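Local coordinates for Lin2111 protein (Listeria innocua, PDB 3EDP) that probably binds DNA as a GntR-family transcription regulator, joining a winged-helix DNA-binding region to a UTRA domain, though its exact function is unknown, at residues N96-A109 / E121-K133. Numbering follows the deposited sequence.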
ATOM      1  N   ASN A  96      -4.824 -24.040   5.828  1.00132.08           N
ATOM      2  CA  ASN A  96      -4.556 -23.129   4.722  1.00130.95           C
ATOM      3  C   ASN A  96      -3.642 -21.978   5.132  1.00126.93           C
ATOM      4  O   ASN A  96      -2.444 -22.170   5.340  1.00128.62           O
ATOM      5  CB  ASN A  96      -5.863 -22.579   4.146  1.00133.67           C
ATOM      6  CG  ASN A  96      -5.687 -21.988   2.758  1.00135.83           C
ATOM      7  OD1 ASN A  96      -5.903 -20.794   2.545  1.00136.90           O
ATOM      8  ND2 ASN A  96      -5.285 -22.824   1.805  1.00135.42           N
ATOM      9  N   LEU A  97      -4.219 -20.786   5.254  1.00121.79           N
ATOM     10  CA  LEU A  97      -3.451 -19.576   5.538  1.00116.67           C
ATOM     11  C   LEU A  97      -2.475 -19.279   4.403  1.00110.17           C
ATOM     12  O   LEU A  97      -1.463 -18.601   4.591  1.00107.73           O
ATOM     13  CB  LEU A  97      -2.726 -19.686   6.881  1.00117.33           C
ATOM     14  CG  LEU A  97      -3.613 -19.521   8.119  1.00114.22           C
ATOM     15  CD1 LEU A  97      -2.892 -19.989   9.375  1.00113.80           C
ATOM     16  CD2 LEU A  97      -4.081 -18.077   8.262  1.00109.78           C
ATOM     17  N   LYS A  98      -2.793 -19.803   3.224  1.00103.62           N
ATOM     18  CA  LYS A  98      -2.036 -19.525   2.014  1.00 93.16           C
ATOM     19  C   LYS A  98      -2.972 -18.910   0.984  1.00 81.11           C
ATOM     20  O   LYS A  98      -4.152 -18.689   1.263  1.00 80.43           O
ATOM     21  CB  LYS A  98      -1.405 -20.806   1.468  1.00 97.74           C
ATOM     22  CG  LYS A  98      -0.397 -21.445   2.412  1.00101.41           C
ATOM     23  CD  LYS A  98       0.882 -20.628   2.497  1.00101.28           C
ATOM     24  CE  LYS A  98       1.584 -20.839   3.829  1.00105.97           C
ATOM     25  NZ  LYS A  98       1.712 -22.281   4.179  1.00109.90           N
ATOM     26  N   LYS A  99      -2.449 -18.637  -0.205  1.00 65.84           N
ATOM     27  CA  LYS A  99      -3.245 -18.002  -1.247  1.00 55.68           C
ATOM     28  C   LYS A  99      -3.691 -19.010  -2.298  1.00 55.97           C
ATOM     29  O   LYS A  99      -2.891 -19.802  -2.792  1.00 65.05           O
ATOM     30  CB  LYS A  99      -2.475 -16.840  -1.876  1.00 50.07           C
ATOM     31  CG  LYS A  99      -2.046 -15.797  -0.849  1.00 47.94           C
ATOM     32  CD  LYS A  99      -1.476 -14.554  -1.493  1.00 47.21           C
ATOM     33  CE  LYS A  99      -1.143 -13.514  -0.435  1.00 48.54           C
ATOM     34  NZ  LYS A  99      -0.465 -12.318  -1.002  1.00 44.67           N
ATOM     35  N   ASP A 100      -4.978 -18.971  -2.624  1.00 49.65           N
ATOM     36  CA  ASP A 100      -5.590 -19.932  -3.533  1.00 57.61           C
ATOM     37  C   ASP A 100      -6.152 -19.221  -4.762  1.00 60.35           C
ATOM     38  O   ASP A 100      -7.147 -18.497  -4.667  1.00 57.31           O
ATOM     39  CB  ASP A 100      -6.707 -20.688  -2.806  1.00 58.99           C
ATOM     40  CG  ASP A 100      -7.381 -21.733  -3.683  1.00 74.97           C
ATOM     41  OD1 ASP A 100      -6.723 -22.269  -4.604  1.00 78.19           O
ATOM     42  OD2 ASP A 100      -8.575 -22.027  -3.442  1.00 77.31           O
ATOM     43  N   ILE A 101      -5.511 -19.424  -5.912  1.00 49.28           N
ATOM     44  CA  ILE A 101      -5.931 -18.755  -7.143  1.00 40.75           C
ATOM     45  C   ILE A 101      -7.230 -19.337  -7.699  1.00 44.47           C
ATOM     46  O   ILE A 101      -7.362 -20.546  -7.871  1.00 46.50           O
ATOM     47  CB  ILE A 101      -4.831 -18.801  -8.225  1.00 47.56           C
ATOM     48  CG1 ILE A 101      -3.524 -18.237  -7.679  1.00 52.09           C
ATOM     49  CG2 ILE A 101      -5.256 -18.021  -9.458  1.00 35.13           C
ATOM     50  CD1 ILE A 101      -2.459 -18.081  -8.737  1.00 61.97           C
ATOM     51  N   LYS A 102      -8.193 -18.466  -7.970  1.00 42.92           N
ATOM     52  CA  LYS A 102      -9.485 -18.889  -8.483  1.00 44.11           C
ATOM     53  C   LYS A 102      -9.579 -18.657  -9.985  1.00 44.97           C
ATOM     54  O   LYS A 102     -10.235 -19.405 -10.697  1.00 52.30           O
ATOM     55  CB  LYS A 102     -10.611 -18.109  -7.794  1.00 40.89           C
ATOM     56  CG  LYS A 102     -10.545 -18.089  -6.277  1.00 53.56           C
ATOM     57  CD  LYS A 102     -11.238 -19.288  -5.655  1.00 56.38           C
ATOM     58  CE  LYS A 102     -10.288 -20.450  -5.469  1.00 62.47           C
ATOM     59  NZ  LYS A 102     -10.895 -21.507  -4.614  1.00 66.76           N
ATOM     60  N   ASP A 103      -8.933 -17.599 -10.450  1.00 37.20           N
ATOM     61  CA  ASP A 103      -9.080 -17.134 -11.818  1.00 41.33           C
ATOM     62  C   ASP A 103      -7.825 -16.392 -12.247  1.00 39.85           C
ATOM     63  O   ASP A 103      -7.260 -15.605 -11.475  1.00 29.72           O
ATOM     64  CB  ASP A 103     -10.266 -16.173 -11.922  1.00 49.61           C
ATOM     65  CG  ASP A 103     -11.529 -16.854 -12.374  1.00 72.52           C
ATOM     66  OD1 ASP A 103     -11.447 -17.696 -13.295  1.00 81.31           O
ATOM     67  OD2 ASP A 103     -12.604 -16.539 -11.817  1.00 78.38           O
ATOM     68  N   PHE A 104      -7.405 -16.637 -13.484  1.00 32.70           N
ATOM     69  CA  PHE A 104      -6.312 -15.893 -14.090  1.00 34.29           C
ATOM     70  C   PHE A 104      -6.543 -15.886 -15.597  1.00 39.19           C
ATOM     71  O   PHE A 104      -6.426 -16.917 -16.254  1.00 38.20           O
ATOM     72  CB  PHE A 104      -4.965 -16.535 -13.724  1.00 27.20           C
ATOM     73  CG  PHE A 104      -3.762 -15.829 -14.302  1.00 31.89           C
ATOM     74  CD1 PHE A 104      -3.793 -14.473 -14.580  1.00 33.98           C
ATOM     75  CD2 PHE A 104      -2.583 -16.527 -14.533  1.00 34.72           C
ATOM     76  CE1 PHE A 104      -2.674 -13.822 -15.100  1.00 34.80           C
ATOM     77  CE2 PHE A 104      -1.466 -15.888 -15.059  1.00 37.11           C
ATOM     78  CZ  PHE A 104      -1.511 -14.532 -15.337  1.00 36.21           C
ATOM     79  N   TYR A 105      -6.897 -14.732 -16.148  1.00 31.17           N
ATOM     80  CA  TYR A 105      -7.135 -14.664 -17.583  1.00 28.34           C
ATOM     81  C   TYR A 105      -6.952 -13.260 -18.149  1.00 31.60           C
ATOM     82  O   TYR A 105      -6.812 -12.283 -17.407  1.00 30.94           O
ATOM     83  CB  TYR A 105      -8.529 -15.202 -17.933  1.00 35.90           C
ATOM     84  CG  TYR A 105      -9.652 -14.337 -17.401  1.00 38.39           C
ATOM     85  CD1 TYR A 105     -10.369 -13.500 -18.244  1.00 43.51           C
ATOM     86  CD2 TYR A 105      -9.983 -14.349 -16.056  1.00 37.52           C
ATOM     87  CE1 TYR A 105     -11.393 -12.708 -17.762  1.00 47.71           C
ATOM     88  CE2 TYR A 105     -11.005 -13.563 -15.563  1.00 44.32           C
ATOM     89  CZ  TYR A 105     -11.707 -12.742 -16.420  1.00 49.88           C
ATOM     90  OH  TYR A 105     -12.728 -11.956 -15.937  1.00 53.46           O
ATOM     91  N   ILE A 106      -6.934 -13.186 -19.476  1.00 31.67           N
ATOM     92  CA  ILE A 106      -6.839 -11.928 -20.194  1.00 26.03           C
ATOM     93  C   ILE A 106      -8.212 -11.562 -20.740  1.00 34.02           C
ATOM     94  O   ILE A 106      -8.956 -12.428 -21.202  1.00 34.70           O
ATOM     95  CB  ILE A 106      -5.866 -12.054 -21.370  1.00 39.86           C
ATOM     96  CG1 ILE A 106      -4.505 -12.563 -20.878  1.00 41.04           C
ATOM     97  CG2 ILE A 106      -5.757 -10.738 -22.119  1.00 35.67           C
ATOM     98  CD1 ILE A 106      -3.543 -12.904 -21.996  1.00 43.23           C
ATOM     99  N   ARG A 107      -8.534 -10.276 -20.696  1.00 34.84           N
ATOM    100  CA  ARG A 107      -9.825  -9.776 -21.140  1.00 33.79           C
ATOM    101  C   ARG A 107      -9.641  -8.331 -21.593  1.00 41.22           C
ATOM    102  O   ARG A 107      -8.630  -7.700 -21.284  1.00 40.81           O
ATOM    103  CB  ARG A 107     -10.800  -9.796 -19.967  1.00 33.38           C
ATOM    104  CG  ARG A 107     -10.205  -9.097 -18.729  1.00 34.32           C
ATOM    105  CD  ARG A 107     -11.253  -8.720 -17.684  1.00 39.15           C
ATOM    106  NE  ARG A 107     -11.907  -7.455 -18.005  1.00 42.07           N
ATOM    107  CZ  ARG A 107     -12.923  -6.943 -17.313  1.00 46.33           C
ATOM    108  NH1 ARG A 107     -13.408  -7.593 -16.262  1.00 41.55           N
ATOM    109  NH2 ARG A 107     -13.460  -5.781 -17.674  1.00 41.13           N
ATOM    110  N   LYS A 108     -10.625  -7.799 -22.308  1.00 44.42           N
ATOM    111  CA  LYS A 108     -10.607  -6.383 -22.649  1.00 40.50           C
ATOM    112  C   LYS A 108     -10.774  -5.552 -21.388  1.00 40.87           C
ATOM    113  O   LYS A 108     -11.380  -5.998 -20.413  1.00 39.92           O
ATOM    114  CB  LYS A 108     -11.702  -6.047 -23.660  1.00 50.38           C
ATOM    115  CG  LYS A 108     -11.290  -6.281 -25.106  1.00 61.10           C
ATOM    116  CD  LYS A 108     -12.494  -6.412 -26.027  1.00 68.96           C
ATOM    117  CE  LYS A 108     -13.186  -7.753 -25.833  1.00 78.32           C
ATOM    118  NZ  LYS A 108     -14.039  -8.121 -26.999  1.00 82.52           N
ATOM    119  N   ALA A 109     -10.223  -4.344 -21.405  1.00 41.51           N
ATOM    120  CA  ALA A 109     -10.306  -3.460 -20.257  1.00 39.29           C
ATOM    121  C   ALA A 109     -11.755  -3.072 -19.990  1.00 40.98           C
ATOM    122  O   ALA A 109     -12.194  -3.051 -18.843  1.00 41.39           O
ATOM    123  CB  ALA A 109      -9.443  -2.214 -20.479  1.00 36.66           C
ATOM    124  N   GLU A 121     -10.532   1.010 -24.352  1.00 60.39           N
ATOM    125  CA  GLU A 121     -11.466   0.014 -23.826  1.00 61.19           C
ATOM    126  C   GLU A 121     -11.249  -1.397 -24.378  1.00 52.52           C
ATOM    127  O   GLU A 121     -11.586  -2.384 -23.723  1.00 50.50           O
ATOM    128  CB  GLU A 121     -12.913   0.462 -24.061  1.00 67.10           C
ATOM    129  CG  GLU A 121     -13.199   0.950 -25.478  1.00 81.56           C
ATOM    130  CD  GLU A 121     -12.608   2.326 -25.767  1.00 93.30           C
ATOM    131  OE1 GLU A 121     -12.289   3.056 -24.801  1.00 91.88           O
ATOM    132  OE2 GLU A 121     -12.465   2.676 -26.962  1.00 97.54           O
ATOM    133  N   ASN A 122     -10.677  -1.484 -25.573  1.00 50.74           N
ATOM    134  CA  ASN A 122     -10.467  -2.763 -26.244  1.00 54.71           C
ATOM    135  C   ASN A 122      -9.075  -3.343 -26.008  1.00 51.13           C
ATOM    136  O   ASN A 122      -8.770  -4.450 -26.447  1.00 55.35           O
ATOM    137  CB  ASN A 122     -10.711  -2.617 -27.745  1.00 68.24           C
ATOM    138  CG  ASN A 122      -9.864  -1.522 -28.366  1.00 83.01           C
ATOM    139  OD1 ASN A 122      -9.965  -0.353 -27.986  1.00 84.29           O
ATOM    140  ND2 ASN A 122      -9.024  -1.892 -29.326  1.00 88.58           N
ATOM    141  N   GLU A 123      -8.227  -2.590 -25.321  1.00 50.23           N
ATOM    142  CA  GLU A 123      -6.900  -3.080 -24.977  1.00 51.65           C
ATOM    143  C   GLU A 123      -6.998  -4.067 -23.817  1.00 44.96           C
ATOM    144  O   GLU A 123      -7.970  -4.058 -23.066  1.00 41.09           O
ATOM    145  CB  GLU A 123      -5.963  -1.912 -24.663  1.00 60.65           C
ATOM    146  CG  GLU A 123      -5.667  -1.051 -25.891  1.00 65.42           C
ATOM    147  CD  GLU A 123      -4.828   0.171 -25.573  1.00 73.13           C
ATOM    148  OE1 GLU A 123      -3.909   0.472 -26.362  1.00 79.35           O
ATOM    149  OE2 GLU A 123      -5.083   0.828 -24.538  1.00 70.04           O
ATOM    150  N   LEU A 124      -5.997  -4.927 -23.683  1.00 37.09           N
ATOM    151  CA  LEU A 124      -6.109  -6.070 -22.792  1.00 38.14           C
ATOM    152  C   LEU A 124      -5.515  -5.844 -21.406  1.00 38.74           C
ATOM    153  O   LEU A 124      -4.556  -5.089 -21.242  1.00 35.68           O
ATOM    154  CB  LEU A 124      -5.464  -7.295 -23.442  1.00 37.58           C
ATOM    155  CG  LEU A 124      -5.981  -7.612 -24.847  1.00 45.37           C
ATOM    156  CD1 LEU A 124      -5.169  -8.742 -25.462  1.00 39.27           C
ATOM    157  CD2 LEU A 124      -7.470  -7.955 -24.813  1.00 46.14           C
ATOM    158  N   VAL A 125      -6.092  -6.525 -20.419  1.00 34.90           N
ATOM    159  CA  VAL A 125      -5.580  -6.541 -19.059  1.00 31.06           C
ATOM    160  C   VAL A 125      -5.613  -7.967 -18.529  1.00 30.05           C
ATOM    161  O   VAL A 125      -6.444  -8.771 -18.946  1.00 31.49           O
ATOM    162  CB  VAL A 125      -6.416  -5.635 -18.103  1.00 32.33           C
ATOM    163  CG1 VAL A 125      -6.452  -4.199 -18.612  1.00 38.06           C
ATOM    164  CG2 VAL A 125      -7.835  -6.178 -17.930  1.00 27.16           C
ATOM    165  N   TYR A 126      -4.696  -8.280 -17.619  1.00 31.99           N
ATOM    166  CA  TYR A 126      -4.769  -9.520 -16.870  1.00 28.81           C
ATOM    167  C   TYR A 126      -5.731  -9.330 -15.716  1.00 29.31           C
ATOM    168  O   TYR A 126      -5.755  -8.274 -15.075  1.00 32.02           O
ATOM    169  CB  TYR A 126      -3.411  -9.897 -16.293  1.00 27.54           C
ATOM    170  CG  TYR A 126      -2.382 -10.295 -17.312  1.00 36.46           C
ATOM    171  CD1 TYR A 126      -2.447 -11.536 -17.939  1.00 39.61           C
ATOM    172  CD2 TYR A 126      -1.333  -9.440 -17.635  1.00 32.71           C
ATOM    173  CE1 TYR A 126      -1.503 -11.913 -18.871  1.00 41.12           C
ATOM    174  CE2 TYR A 126      -0.377  -9.809 -18.560  1.00 34.27           C
ATOM    175  CZ  TYR A 126      -0.474 -11.048 -19.178  1.00 38.60           C
ATOM    176  OH  TYR A 126       0.467 -11.426 -20.100  1.00 38.28           O
ATOM    177  N   SER A 127      -6.514 -10.359 -15.444  1.00 29.93           N
ATOM    178  CA  SER A 127      -7.411 -10.353 -14.307  1.00 34.96           C
ATOM    179  C   SER A 127      -7.060 -11.549 -13.450  1.00 32.63           C
ATOM    180  O   SER A 127      -7.084 -12.687 -13.919  1.00 28.96           O
ATOM    181  CB  SER A 127      -8.863 -10.440 -14.767  1.00 36.35           C
ATOM    182  OG  SER A 127      -9.735 -10.423 -13.655  1.00 31.70           O
ATOM    183  N   ILE A 128      -6.701 -11.284 -12.202  1.00 26.34           N
ATOM    184  CA  ILE A 128      -6.338 -12.343 -11.278  1.00 31.84           C
ATOM    185  C   ILE A 128      -7.273 -12.295 -10.087  1.00 37.22           C
ATOM    186  O   ILE A 128      -7.541 -11.227  -9.538  1.00 30.11           O
ATOM    187  CB  ILE A 128      -4.882 -12.192 -10.794  1.00 34.83           C
ATOM    188  CG1 ILE A 128      -3.919 -12.310 -11.976  1.00 40.84           C
ATOM    189  CG2 ILE A 128      -4.557 -13.240  -9.744  1.00 32.74           C
ATOM    190  CD1 ILE A 128      -2.503 -11.878 -11.665  1.00 46.81           C
ATOM    191  N   LYS A 129      -7.791 -13.449  -9.701  1.00 34.88           N
ATOM    192  CA  LYS A 129      -8.617 -13.531  -8.516  1.00 36.23           C
ATOM    193  C   LYS A 129      -8.035 -14.573  -7.576  1.00 38.42           C
ATOM    194  O   LYS A 129      -7.750 -15.701  -7.991  1.00 34.92           O
ATOM    195  CB  LYS A 129     -10.049 -13.905  -8.895  1.00 34.04           C
ATOM    196  CG  LYS A 129     -11.046 -13.768  -7.751  1.00 42.27           C
ATOM    197  CD  LYS A 129     -12.430 -14.243  -8.165  1.00 58.02           C
ATOM    198  CE  LYS A 129     -12.778 -13.794  -9.582  1.00 68.33           C
ATOM    199  NZ  LYS A 129     -12.644 -12.317  -9.780  1.00 63.03           N
ATOM    200  N   PHE A 130      -7.839 -14.196  -6.317  1.00 28.59           N
ATOM    201  CA  PHE A 130      -7.418 -15.164  -5.306  1.00 28.91           C
ATOM    202  C   PHE A 130      -8.092 -14.992  -3.945  1.00 31.83           C
ATOM    203  O   PHE A 130      -8.638 -13.939  -3.624  1.00 30.90           O
ATOM    204  CB  PHE A 130      -5.892 -15.217  -5.157  1.00 28.23           C
ATOM    205  CG  PHE A 130      -5.276 -13.961  -4.605  1.00 34.66           C
ATOM    206  CD1 PHE A 130      -5.192 -13.756  -3.237  1.00 39.31           C
ATOM    207  CD2 PHE A 130      -4.745 -13.002  -5.453  1.00 32.63           C
ATOM    208  CE1 PHE A 130      -4.614 -12.607  -2.727  1.00 28.73           C
ATOM    209  CE2 PHE A 130      -4.158 -11.856  -4.950  1.00 35.86           C
ATOM    210  CZ  PHE A 130      -4.097 -11.656  -3.583  1.00 33.68           C
ATOM    211  N   VAL A 131      -8.049 -16.060  -3.160  1.00 29.62           N
ATOM    212  CA  VAL A 131      -8.753 -16.138  -1.894  1.00 32.43           C
ATOM    213  C   VAL A 131      -7.757 -16.574  -0.834  1.00 43.36           C
ATOM    214  O   VAL A 131      -6.790 -17.281  -1.123  1.00 47.58           O
ATOM    215  CB  VAL A 131      -9.926 -17.148  -1.970  1.00 47.69           C
ATOM    216  CG1 VAL A 131     -10.257 -17.702  -0.597  1.00 49.43           C
ATOM    217  CG2 VAL A 131     -11.154 -16.504  -2.608  1.00 37.45           C
ATOM    218  N   GLN A 132      -7.987 -16.142   0.394  1.00 45.35           N
ATOM    219  CA  GLN A 132      -7.041 -16.375   1.467  1.00 47.22           C
ATOM    220  C   GLN A 132      -7.822 -16.566   2.757  1.00 53.16           C
ATOM    221  O   GLN A 132      -8.697 -15.760   3.074  1.00 42.89           O
ATOM    222  CB  GLN A 132      -6.132 -15.158   1.579  1.00 46.99           C
ATOM    223  CG  GLN A 132      -4.864 -15.352   2.365  1.00 56.96           C
ATOM    224  CD  GLN A 132      -4.001 -14.107   2.326  1.00 63.64           C
ATOM    225  OE1 GLN A 132      -4.338 -13.126   1.655  1.00 62.23           O
ATOM    226  NE2 GLN A 132      -2.884 -14.137   3.041  1.00 63.21           N
ATOM    227  N   LYS A 133      -7.528 -17.632   3.493  1.00 57.34           N
ATOM    228  CA  LYS A 133      -8.151 -17.832   4.800  1.00 69.28           C
ATOM    229  C   LYS A 133      -7.508 -16.903   5.826  1.00 81.66           C
ATOM    230  O   LYS A 133      -6.286 -16.767   5.865  1.00 84.04           O
ATOM    231  CB  LYS A 133      -8.038 -19.288   5.248  1.00 72.03           C
ATOM    232  CG  LYS A 133      -8.937 -20.253   4.477  1.00 83.47           C
ATOM    233  CD  LYS A 133      -8.795 -20.060   2.972  1.00 86.91           C
ATOM    234  CE  LYS A 133      -9.295 -21.257   2.184  1.00 87.92           C
ATOM    235  NZ  LYS A 133      -8.885 -21.163   0.750  1.00 83.54           N
TER
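One face of the Tyr105 ring takes Ser127 CB, a CH-pi contact with CB 4.2 Å from the ring centroid. CG of Tyr105 sits between its backbone N and carbonyl carbon (chi1 67°), which folds the ring over Ser127. On the other side of the sheet, the Phe104 ring has Ser127 O at its edge, in plane. Phe104 lies alongside Ile128, and Phe104 CD1 is 3.4 Å from Ile128 CG1. Its ring meets Tyr126 obliquely, planes at 40°, and Phe158 packs against both rings. Ile106 CG1 adds to this patch, 3.7 Å from Tyr126 CE1. On the side of the sheet that carries Tyr105, Asp103 and Lys129 run side by side. Lys129 bends at its end and pairs with Glu189. Arg107 NE gives a hydrogen bond to Lys108 O, which lies in the guanidinium plane of Arg107, and NH2 hydrogen-bonds a glycerol, probably from the crystallisation liquor. Lys102 NZ meets Asp100 OD2 from above the carboxylate plane in a 2.7 Å salt bridge. The backbones pair antiparallel. Lys129 O accepts Lys102 N at 2.8 Å and, weakly, Asp103 N. This classic beta bulge shifts the register by one. Helix 110-117 connects the two strands, and strand 99-108 forms one edge of the antiparallel sheet of the UTRA domain.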